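Local coordinates for universal stress protein (Mycobacterium smegmatis, PDB 5AHW), which binds cyclic AMP as a homodimeric member of the universal stress protein A family and probably takes part in nucleotide-dependent signalling, at residues A20-G25 with N75-A80; D97-L102 with A131-R136; L110-N115 with L142-S147. All coordinates share one frame; numbering follows the deposited sequence.

Contact 1: A20-G25 with N75-A80; sequences AVDRAG and NDRAKA
R77 and D22 join two helices on one face of the parallel alpha/beta sandwich of the universal stress protein fold. The guanidinium grips the carboxylate side-on with two nitrogens: NE of R77 gives its hydrogen to OD1 of D22 at 2.8 Å, on the syn lone pair, while NH2 of R77 reaches OD2 of D22, also at 2.8 Å and on the syn side but 32° out of the carboxylate plane. Both oxygens lie close to the guanidinium plane, yet the two planes are twisted 37° apart. Bent at chi2 and chi3, the R77 chain brings NE beside OD1 of D22.

Behind the ion pair the contact turns apolar, with V21 and A78 meeting between the helices. Small residues suit this place: G25 has no side chain, and its CA comes within 4.5 Å of CA of A78. The helix axes, 7.8 Å apart at an angle of 40°, can therefore run close together. Beneath them lies the sheet, where V21 rests on V9 and A78 on L35 and I37. At the heart of the helix-helix seam, CG1 of V21 lies 3.9 Å from CB of A78.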
loop_
_atom_site.group_PDB
_atom_site.type_symbol
_atom_site.label_atom_id
_atom_site.label_comp_id
_atom_site.label_asym_id
_atom_site.label_seq_id
_atom_site.Cartn_x
_atom_site.Cartn_y
_atom_site.Cartn_z
ATOM N N ALA B 20 8.750 7.007 -3.220
ATOM C CA ALA B 20 8.043 5.772 -3.434
ATOM C C ALA B 20 9.011 4.639 -3.752
ATOM O O ALA B 20 8.810 3.525 -3.292
ATOM C CB ALA B 20 7.033 5.891 -4.574
ATOM N N VAL B 21 10.033 4.915 -4.561
ATOM C CA VAL B 21 11.093 3.950 -4.808
ATOM C C VAL B 21 11.901 3.548 -3.511
ATOM O O VAL B 21 12.150 2.351 -3.279
ATOM C CB VAL B 21 12.050 4.493 -5.889
ATOM C CG1 VAL B 21 13.224 3.561 -6.117
ATOM C CG2 VAL B 21 11.318 4.629 -7.211
ATOM N N ASP B 22 12.311 4.539 -2.704
ATOM C CA ASP B 22 12.950 4.250 -1.425
ATOM C C ASP B 22 12.118 3.197 -0.709
ATOM O O ASP B 22 12.673 2.159 -0.330
ATOM C CB ASP B 22 13.042 5.442 -0.506
ATOM C CG ASP B 22 13.968 6.449 -0.990
ATOM O OD1 ASP B 22 14.758 6.121 -1.878
ATOM O OD2 ASP B 22 13.880 7.623 -0.549
ATOM N N ARG B 23 10.803 3.439 -0.556
ATOM C CA ARG B 23 9.958 2.529 0.191
ATOM C C ARG B 23 9.822 1.175 -0.489
ATOM O O ARG B 23 9.907 0.134 0.174
ATOM C CB ARG B 23 8.613 3.134 0.473
ATOM C CG ARG B 23 7.913 2.539 1.658
ATOM C CD ARG B 23 8.610 2.950 2.976
ATOM N NE ARG B 23 8.066 4.245 3.476
ATOM C CZ ARG B 23 8.343 4.752 4.673
ATOM N NH1 ARG B 23 9.221 4.130 5.475
ATOM N NH2 ARG B 23 7.777 5.891 5.077
ATOM N N ALA B 24 9.620 1.141 -1.807
ATOM C CA ALA B 24 9.534 -0.141 -2.449
ATOM C C ALA B 24 10.833 -0.884 -2.276
ATOM O O ALA B 24 10.805 -2.051 -2.136
ATOM C CB ALA B 24 9.204 -0.011 -3.918
ATOM N N GLY B 25 11.966 -0.194 -2.309
ATOM C CA GLY B 25 13.261 -0.819 -2.120
ATOM C C GLY B 25 13.477 -1.457 -0.751
ATOM O O GLY B 25 14.073 -2.545 -0.641
ATOM N N ASN B 75 17.259 3.345 -9.465
ATOM C CA ASN B 75 18.057 2.168 -9.107
ATOM C C ASN B 75 19.010 2.426 -7.917
ATOM O O ASN B 75 19.058 1.658 -6.968
ATOM C CB ASN B 75 18.880 1.714 -10.327
ATOM C CG ASN B 75 19.441 0.318 -10.166
ATOM O OD1 ASN B 75 19.985 -0.035 -9.131
ATOM N ND2 ASN B 75 19.326 -0.492 -11.227
ATOM N N ASP B 76 19.771 3.503 -8.011
ATOM C CA ASP B 76 20.638 3.927 -6.929
ATOM C C ASP B 76 19.835 4.124 -5.638
ATOM O O ASP B 76 20.276 3.706 -4.583
ATOM C CB ASP B 76 21.392 5.207 -7.302
ATOM C CG ASP B 76 22.421 4.973 -8.389
ATOM O OD1 ASP B 76 22.861 3.812 -8.549
ATOM O OD2 ASP B 76 22.810 5.951 -9.079
ATOM N N ARG B 77 18.643 4.708 -5.714
ATOM C CA ARG B 77 17.865 4.961 -4.498
ATOM C C ARG B 77 17.420 3.638 -3.920
ATOM O O ARG B 77 17.574 3.409 -2.725
ATOM C CB ARG B 77 16.663 5.825 -4.803
ATOM C CG ARG B 77 17.031 7.244 -5.137
ATOM C CD ARG B 77 17.370 7.971 -3.867
ATOM N NE ARG B 77 16.125 8.204 -3.186
ATOM C CZ ARG B 77 15.428 9.336 -3.293
ATOM N NH1 ARG B 77 15.854 10.324 -4.024
ATOM N NH2 ARG B 77 14.323 9.494 -2.610
ATOM N N ALA B 78 16.906 2.741 -4.769
ATOM C CA ALA B 78 16.458 1.429 -4.299
ATOM C C ALA B 78 17.587 0.579 -3.729
ATOM O O ALA B 78 17.425 -0.107 -2.732
ATOM C CB ALA B 78 15.769 0.690 -5.393
ATOM N N LYS B 79 18.749 0.656 -4.330
ATOM C CA LYS B 79 19.902 -0.104 -3.854
ATOM C C LYS B 79 20.377 0.457 -2.486
ATOM O O LYS B 79 20.712 -0.271 -1.571
ATOM C CB LYS B 79 20.974 -0.063 -4.948
ATOM C CG LYS B 79 22.336 -0.596 -4.614
ATOM C CD LYS B 79 23.177 -0.582 -5.891
ATOM C CE LYS B 79 24.675 -0.484 -5.626
ATOM N NZ LYS B 79 25.322 -1.809 -5.382
ATOM N N ALA B 80 20.325 1.764 -2.332
ATOM C CA ALA B 80 20.670 2.362 -1.056
ATOM C C ALA B 80 19.687 1.943 0.057
ATOM O O ALA B 80 20.067 1.919 1.204
ATOM C CB ALA B 80 20.764 3.883 -1.177
#

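Contact 2: D97-L102 with A131-R136; sequences DALVEL and ANVARR. With SO4 (sulfate ion), chain L.
V100 packs its two methyls against R136 and the backbone of V133, where helices 95-105 and 129-136 of the universal stress protein fold meet, across the chain's centre from contact 1. The tighter part of this seam is apolar. Between the helices, CG2 of V100 lies 4.2 Å from CB of R136, and CG1 of V100 approaches the carbonyl O of R136 at 4.0 Å; the two short branches of valine fit here. On the sheet side L99 and V133 meet by single methyls, CD1 of L99 being 4.4 Å from CG2 of V133. V133 also rests on L111, and L99 on V113 and the bound cAMP. Even this part is modest, since the axes stay 9.9 Å apart at 29°.

Toward solvent the contact loosens into charges. D97 and R136 form only a long salt bridge, and a water spans them, donating to OD1 of D97 at 2.6 Å and accepting from NH1 of R136. Opposite charges suit this solvent-facing margin, where water bridges what direct contact leaves long. The R136 chain, extended from CG to NE, offers its guanidinium edge to a sulfate ion, probably from the crystallisation liquor. R135, bent at chi3 (-76°), reaches the same ion, its NE bonding O2 of the sulfate at 3.1 Å. R136 grips more closely: its NE bonds O1 of the sulfate at 2.8 Å, and NH2 of R136 meets O4 of the sulfate at 2.8 Å.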
loop_
_atom_site.group_PDB
_atom_site.type_symbol
_atom_site.label_atom_id
_atom_site.label_comp_id
_atom_site.label_asym_id
_atom_site.label_seq_id
_atom_site.Cartn_x
_atom_site.Cartn_y
_atom_site.Cartn_z
ATOM N N ASP B 97 -1.955 2.422 -17.395
ATOM C CA ASP B 97 -1.881 1.265 -18.284
ATOM C C ASP B 97 -0.524 0.584 -18.109
ATOM O O ASP B 97 -0.436 -0.627 -17.971
ATOM C CB ASP B 97 -2.004 1.714 -19.792
ATOM C CG ASP B 97 -3.481 2.163 -20.231
ATOM O OD1 ASP B 97 -4.492 1.911 -19.526
ATOM O OD2 ASP B 97 -3.619 2.723 -21.345
ATOM N N ALA B 98 0.560 1.341 -18.175
ATOM C CA ALA B 98 1.851 0.673 -18.153
ATOM C C ALA B 98 2.068 -0.070 -16.827
ATOM O O ALA B 98 2.522 -1.209 -16.838
ATOM C CB ALA B 98 2.979 1.679 -18.409
ATOM N N LEU B 99 1.673 0.523 -15.696
ATOM C CA LEU B 99 1.936 -0.089 -14.376
ATOM C C LEU B 99 1.021 -1.297 -14.134
ATOM O O LEU B 99 1.502 -2.374 -13.751
ATOM C CB LEU B 99 1.797 0.904 -13.229
ATOM C CG LEU B 99 2.850 1.987 -13.252
ATOM C CD1 LEU B 99 2.505 3.151 -12.328
ATOM C CD2 LEU B 99 4.191 1.436 -12.840
ATOM N N VAL B 100 -0.261 -1.168 -14.451
ATOM C CA VAL B 100 -1.189 -2.299 -14.277
ATOM C C VAL B 100 -0.894 -3.438 -15.189
ATOM O O VAL B 100 -0.853 -4.616 -14.780
ATOM C CB VAL B 100 -2.624 -1.859 -14.426
ATOM C CG1 VAL B 100 -3.540 -3.038 -14.267
ATOM C CG2 VAL B 100 -2.924 -0.841 -13.311
ATOM N N GLU B 101 -0.617 -3.123 -16.426
ATOM C CA GLU B 101 -0.267 -4.220 -17.329
ATOM C C GLU B 101 1.028 -4.909 -16.953
ATOM O O GLU B 101 1.127 -6.124 -17.079
ATOM C CB GLU B 101 -0.212 -3.743 -18.779
ATOM C CG GLU B 101 -1.574 -3.251 -19.249
ATOM C CD GLU B 101 -1.577 -2.613 -20.636
ATOM O OE1 GLU B 101 -0.542 -2.667 -21.384
ATOM O OE2 GLU B 101 -2.659 -2.014 -20.928
ATOM N N LEU B 102 2.021 -4.140 -16.523
ATOM C CA LEU B 102 3.310 -4.716 -16.188
ATOM C C LEU B 102 3.127 -5.667 -15.035
ATOM O O LEU B 102 3.675 -6.730 -14.978
ATOM C CB LEU B 102 4.348 -3.634 -15.865
ATOM C CG LEU B 102 5.656 -4.062 -15.201
ATOM C CD1 LEU B 102 6.400 -5.049 -16.107
ATOM C CD2 LEU B 102 6.511 -2.859 -14.961
ATOM N N ALA B 131 -4.928 6.827 -7.834
ATOM C CA ALA B 131 -6.290 6.397 -7.689
ATOM C C ALA B 131 -6.671 5.387 -8.783
ATOM O O ALA B 131 -7.376 4.408 -8.515
ATOM C CB ALA B 131 -7.190 7.577 -7.774
ATOM N N ASN B 132 -6.230 5.625 -10.025
ATOM C CA ASN B 132 -6.684 4.769 -11.112
ATOM C C ASN B 132 -5.941 3.441 -11.017
ATOM O O ASN B 132 -6.480 2.383 -11.336
ATOM C CB ASN B 132 -6.438 5.401 -12.496
ATOM C CG ASN B 132 -7.251 6.654 -12.784
ATOM O OD1 ASN B 132 -7.990 7.198 -11.969
ATOM N ND2 ASN B 132 -7.172 7.074 -14.034
ATOM N N VAL B 133 -4.684 3.495 -10.636
ATOM C CA VAL B 133 -3.954 2.259 -10.357
ATOM C C VAL B 133 -4.634 1.415 -9.268
ATOM O O VAL B 133 -4.816 0.194 -9.406
ATOM C CB VAL B 133 -2.491 2.583 -9.971
ATOM C CG1 VAL B 133 -1.781 1.403 -9.387
ATOM C CG2 VAL B 133 -1.700 2.975 -11.186
ATOM N N ALA B 134 -5.036 2.092 -8.194
ATOM C CA ALA B 134 -5.700 1.393 -7.075
ATOM C C ALA B 134 -6.977 0.801 -7.600
ATOM O O ALA B 134 -7.298 -0.344 -7.281
ATOM C CB ALA B 134 -5.987 2.378 -5.908
ATOM N N ARG B 135 -7.735 1.540 -8.439
ATOM C CA ARG B 135 -8.982 0.951 -8.824
ATOM C C ARG B 135 -8.802 -0.195 -9.784
ATOM O O ARG B 135 -9.642 -1.098 -9.821
ATOM C CB ARG B 135 -9.990 1.943 -9.384
ATOM C CG ARG B 135 -10.575 2.974 -8.397
ATOM C CD ARG B 135 -11.713 3.748 -9.025
ATOM N NE ARG B 135 -11.075 4.674 -9.909
ATOM C CZ ARG B 135 -10.694 5.899 -9.534
ATOM N NH1 ARG B 135 -11.054 6.400 -8.360
ATOM N NH2 ARG B 135 -10.023 6.634 -10.346
ATOM N N ARG B 136 -7.740 -0.181 -10.575
ATOM C CA ARG B 136 -7.615 -1.131 -11.686
ATOM C C ARG B 136 -6.757 -2.361 -11.354
ATOM O O ARG B 136 -6.864 -3.363 -12.001
ATOM C CB ARG B 136 -7.139 -0.440 -12.962
ATOM C CG ARG B 136 -8.166 0.561 -13.535
ATOM C CD ARG B 136 -7.687 1.192 -14.850
ATOM N NE ARG B 136 -8.448 2.409 -15.174
ATOM C CZ ARG B 136 -8.056 3.356 -15.987
ATOM N NH1 ARG B 136 -6.937 3.221 -16.658
ATOM N NH2 ARG B 136 -8.848 4.408 -16.231
HETATM S S SO4 L . -11.392 3.893 -13.793
HETATM O O1 SO4 L . -11.148 2.511 -14.360
HETATM O O2 SO4 L . -10.231 4.154 -12.833
HETATM O O3 SO4 L . -12.694 3.847 -13.086
HETATM O O4 SO4 L . -11.093 4.971 -14.719
HETATM O O HOH W 1 -5.258 0.620 -17.419
#

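Contact 3: L110-N115 with L142-S147; sequences LLVVGN and LIVHTS. With CMP (adenosine-3',5'-cyclic-monophosphate), chain K.
V112 and L142 lie side by side and point the same way from adjacent parallel strands, with CG2 of V112 4.1 Å from CB of L142. V112 also crosses V144 obliquely, CG1 of V112 coming 3.6 Å from CG2 of V144. V113 and I143 run alongside each other on the other face of the sheet. These branched residues suit buried strands. The backbones pair as L142 N to L111 O, V113 N to L142 O and V144 N to V113 O.

Past the strands, N115 turns its amide into the C-terminal tail; a chi1 of 74° places CG beside S147. OD1 of N115 accepts from OG of S147 at 2.6 Å, the hydroxyl lying 44° above the carbonyl plane, and weakly from the backbone N of T146 and S147. ND2 of N115 donates to O of the C-terminal carboxylate of S147 at 3.0 Å, with that oxygen in the amide plane. Asparagine thus supplies acceptor and donor together. Its amide is turned 60° from the H145 ring, ND2 of N115 standing 3.2 Å from CD2 of H145.

OG1 of T146 is 2.6 Å from O1P of cAMP and 2.9 Å from OD1 of N115. G114, lacking a side chain, brings its backbone close to the phosphate, its C 3.3 Å from O5' of cAMP. These strand ends and tail form part of the cyclic-nucleotide site, to which G10, S14, S16, A40 and V116 also contribute, at the C-terminal ends of the parallel strands of a universal stress protein.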
loop_
_atom_site.group_PDB
_atom_site.type_symbol
_atom_site.label_atom_id
_atom_site.label_comp_id
_atom_site.label_asym_id
_atom_site.label_seq_id
_atom_site.Cartn_x
_atom_site.Cartn_y
_atom_site.Cartn_z
ATOM N N LEU B 110 2.979 -7.058 -5.437
ATOM C CA LEU B 110 2.689 -5.713 -4.971
ATOM C C LEU B 110 3.115 -4.653 -5.990
ATOM O O LEU B 110 4.179 -4.725 -6.609
ATOM C CB LEU B 110 3.429 -5.472 -3.657
ATOM C CG LEU B 110 3.363 -4.071 -3.033
ATOM C CD1 LEU B 110 1.992 -3.881 -2.427
ATOM C CD2 LEU B 110 4.453 -3.859 -1.993
ATOM N N LEU B 111 2.289 -3.645 -6.100
ATOM C CA LEU B 111 2.551 -2.510 -6.935
ATOM C C LEU B 111 2.618 -1.244 -6.068
ATOM O O LEU B 111 1.738 -0.999 -5.268
ATOM C CB LEU B 111 1.363 -2.458 -7.890
ATOM C CG LEU B 111 1.298 -1.417 -8.957
ATOM C CD1 LEU B 111 2.654 -1.109 -9.604
ATOM C CD2 LEU B 111 0.323 -2.028 -9.925
ATOM N N VAL B 112 3.677 -0.454 -6.194
ATOM C CA VAL B 112 3.881 0.686 -5.364
ATOM C C VAL B 112 3.849 1.978 -6.194
ATOM O O VAL B 112 4.506 2.116 -7.245
ATOM C CB VAL B 112 5.244 0.555 -4.690
ATOM C CG1 VAL B 112 5.507 1.696 -3.702
ATOM C CG2 VAL B 112 5.311 -0.770 -3.958
ATOM N N VAL B 113 3.083 2.949 -5.703
ATOM C CA VAL B 113 3.009 4.284 -6.240
ATOM C C VAL B 113 3.031 5.320 -5.105
ATOM O O VAL B 113 2.692 5.020 -3.972
ATOM C CB VAL B 113 1.722 4.469 -7.118
ATOM C CG1 VAL B 113 1.743 3.603 -8.373
ATOM C CG2 VAL B 113 0.464 4.135 -6.372
ATOM N N GLY B 114 3.473 6.535 -5.385
ATOM C CA GLY B 114 3.207 7.692 -4.508
ATOM C C GLY B 114 1.797 8.182 -4.662
ATOM O O GLY B 114 1.011 7.609 -5.442
ATOM N N ASN B 115 1.486 9.276 -3.966
ATOM C CA ASN B 115 0.129 9.725 -3.769
ATOM C C ASN B 115 -0.183 11.023 -4.422
ATOM O O ASN B 115 -1.234 11.603 -4.180
ATOM C CB ASN B 115 -0.115 9.851 -2.249
ATOM C CG ASN B 115 0.574 11.060 -1.606
ATOM O OD1 ASN B 115 1.595 11.608 -2.076
ATOM N ND2 ASN B 115 0.032 11.474 -0.485
ATOM N N LEU B 142 0.452 -0.467 -2.668
ATOM C CA LEU B 142 0.947 0.394 -1.614
ATOM C C LEU B 142 0.956 1.827 -2.192
ATOM O O LEU B 142 1.616 2.118 -3.182
ATOM C CB LEU B 142 2.360 0.015 -1.218
ATOM C CG LEU B 142 3.018 0.813 -0.112
ATOM C CD1 LEU B 142 2.274 0.591 1.222
ATOM C CD2 LEU B 142 4.500 0.429 0.096
ATOM N N ILE B 143 0.277 2.706 -1.490
ATOM C CA ILE B 143 0.298 4.106 -1.766
ATOM C C ILE B 143 1.156 4.751 -0.758
ATOM O O ILE B 143 0.774 4.844 0.364
ATOM C CB ILE B 143 -1.148 4.657 -1.790
ATOM C CG1 ILE B 143 -1.909 4.012 -2.985
ATOM C CG2 ILE B 143 -1.142 6.196 -1.966
ATOM C CD1 ILE B 143 -3.347 4.438 -3.075
ATOM N N VAL B 144 2.357 5.146 -1.168
ATOM C CA VAL B 144 3.331 5.774 -0.296
ATOM C C VAL B 144 2.967 7.229 -0.108
ATOM O O VAL B 144 2.625 7.896 -1.104
ATOM C CB VAL B 144 4.725 5.673 -0.935
ATOM C CG1 VAL B 144 5.781 6.378 -0.069
ATOM C CG2 VAL B 144 5.064 4.192 -1.143
ATOM N N HIS B 145 2.969 7.740 1.139
ATOM C CA HIS B 145 2.597 9.140 1.374
ATOM C C HIS B 145 3.775 10.041 0.997
ATOM O O HIS B 145 4.638 10.304 1.795
ATOM C CB HIS B 145 2.249 9.381 2.845
ATOM C CG HIS B 145 1.371 10.573 3.060
ATOM N ND1 HIS B 145 1.781 11.701 3.749
ATOM C CD2 HIS B 145 0.088 10.800 2.683
ATOM C CE1 HIS B 145 0.789 12.577 3.772
ATOM N NE2 HIS B 145 -0.250 12.054 3.135
ATOM N N THR B 146 3.814 10.546 -0.214
ATOM C CA THR B 146 4.995 11.229 -0.697
ATOM C C THR B 146 4.732 12.701 -0.832
ATOM O O THR B 146 5.640 13.475 -1.078
ATOM C CB THR B 146 5.370 10.695 -2.103
ATOM O OG1 THR B 146 4.250 10.854 -3.000
ATOM C CG2 THR B 146 5.779 9.235 -2.009
ATOM N N SER B 147 3.487 13.083 -0.676
ATOM C CA SER B 147 3.095 14.520 -0.748
ATOM C C SER B 147 1.840 14.816 0.080
ATOM O O SER B 147 1.139 13.974 0.669
ATOM C CB SER B 147 2.822 14.879 -2.163
ATOM O OG SER B 147 1.662 14.167 -2.587
ATOM O OXT SER B 147 1.494 15.962 0.205
HETATM P P CMP K . 4.462 10.327 -6.871
HETATM O O1P CMP K . 4.994 10.362 -5.443
HETATM O O2P CMP K . 5.073 11.383 -7.669
HETATM O "O5'" CMP K . 2.887 10.293 -6.982
HETATM C "C5'" CMP K . 2.127 9.807 -8.115
HETATM C "C4'" CMP K . 2.780 8.525 -8.548
HETATM O "O4'" CMP K . 2.280 8.008 -9.768
HETATM C "C3'" CMP K . 4.237 8.645 -8.793
HETATM O "O3'" CMP K . 4.876 8.910 -7.552
HETATM C "C2'" CMP K . 4.558 7.317 -9.494
HETATM O "O2'" CMP K . 4.638 6.196 -8.603
HETATM C "C1'" CMP K . 3.295 7.191 -10.361
HETATM N N9 CMP K . 3.644 7.713 -11.705
HETATM C C8 CMP K . 3.354 8.927 -12.210
HETATM N N7 CMP K . 3.891 9.080 -13.430
HETATM C C5 CMP K . 4.513 7.962 -13.725
HETATM C C6 CMP K . 5.259 7.428 -14.878
HETATM N N6 CMP K . 5.426 8.184 -15.954
HETATM N N1 CMP K . 5.763 6.189 -14.803
HETATM C C2 CMP K . 5.610 5.410 -13.727
HETATM N N3 CMP K . 4.952 5.830 -12.625
HETATM C C4 CMP K . 4.391 7.066 -12.579
#

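From the N terminus, contact 1 closes first: 20-25 on helix 15-31 meets 75-80 on helix 65-80, enclosing strand 34-41. Contacts 2 and 3 follow it in series and cross one another, because 97-102, 110-115, 131-136 and 142-147 alternate along the chain. Each helix of contact 2 leads into a strand of contact 3, so the helix pair and the strand pair are built from two helix-strand units, with helix 121-126 between them. Contacts 1 and 2 lie on opposite sides of the chain's centre, their centres 20 Å apart. Contact 3 touches both, through A20 and A24 of contact 1 and through L99 and V133 of contact 2.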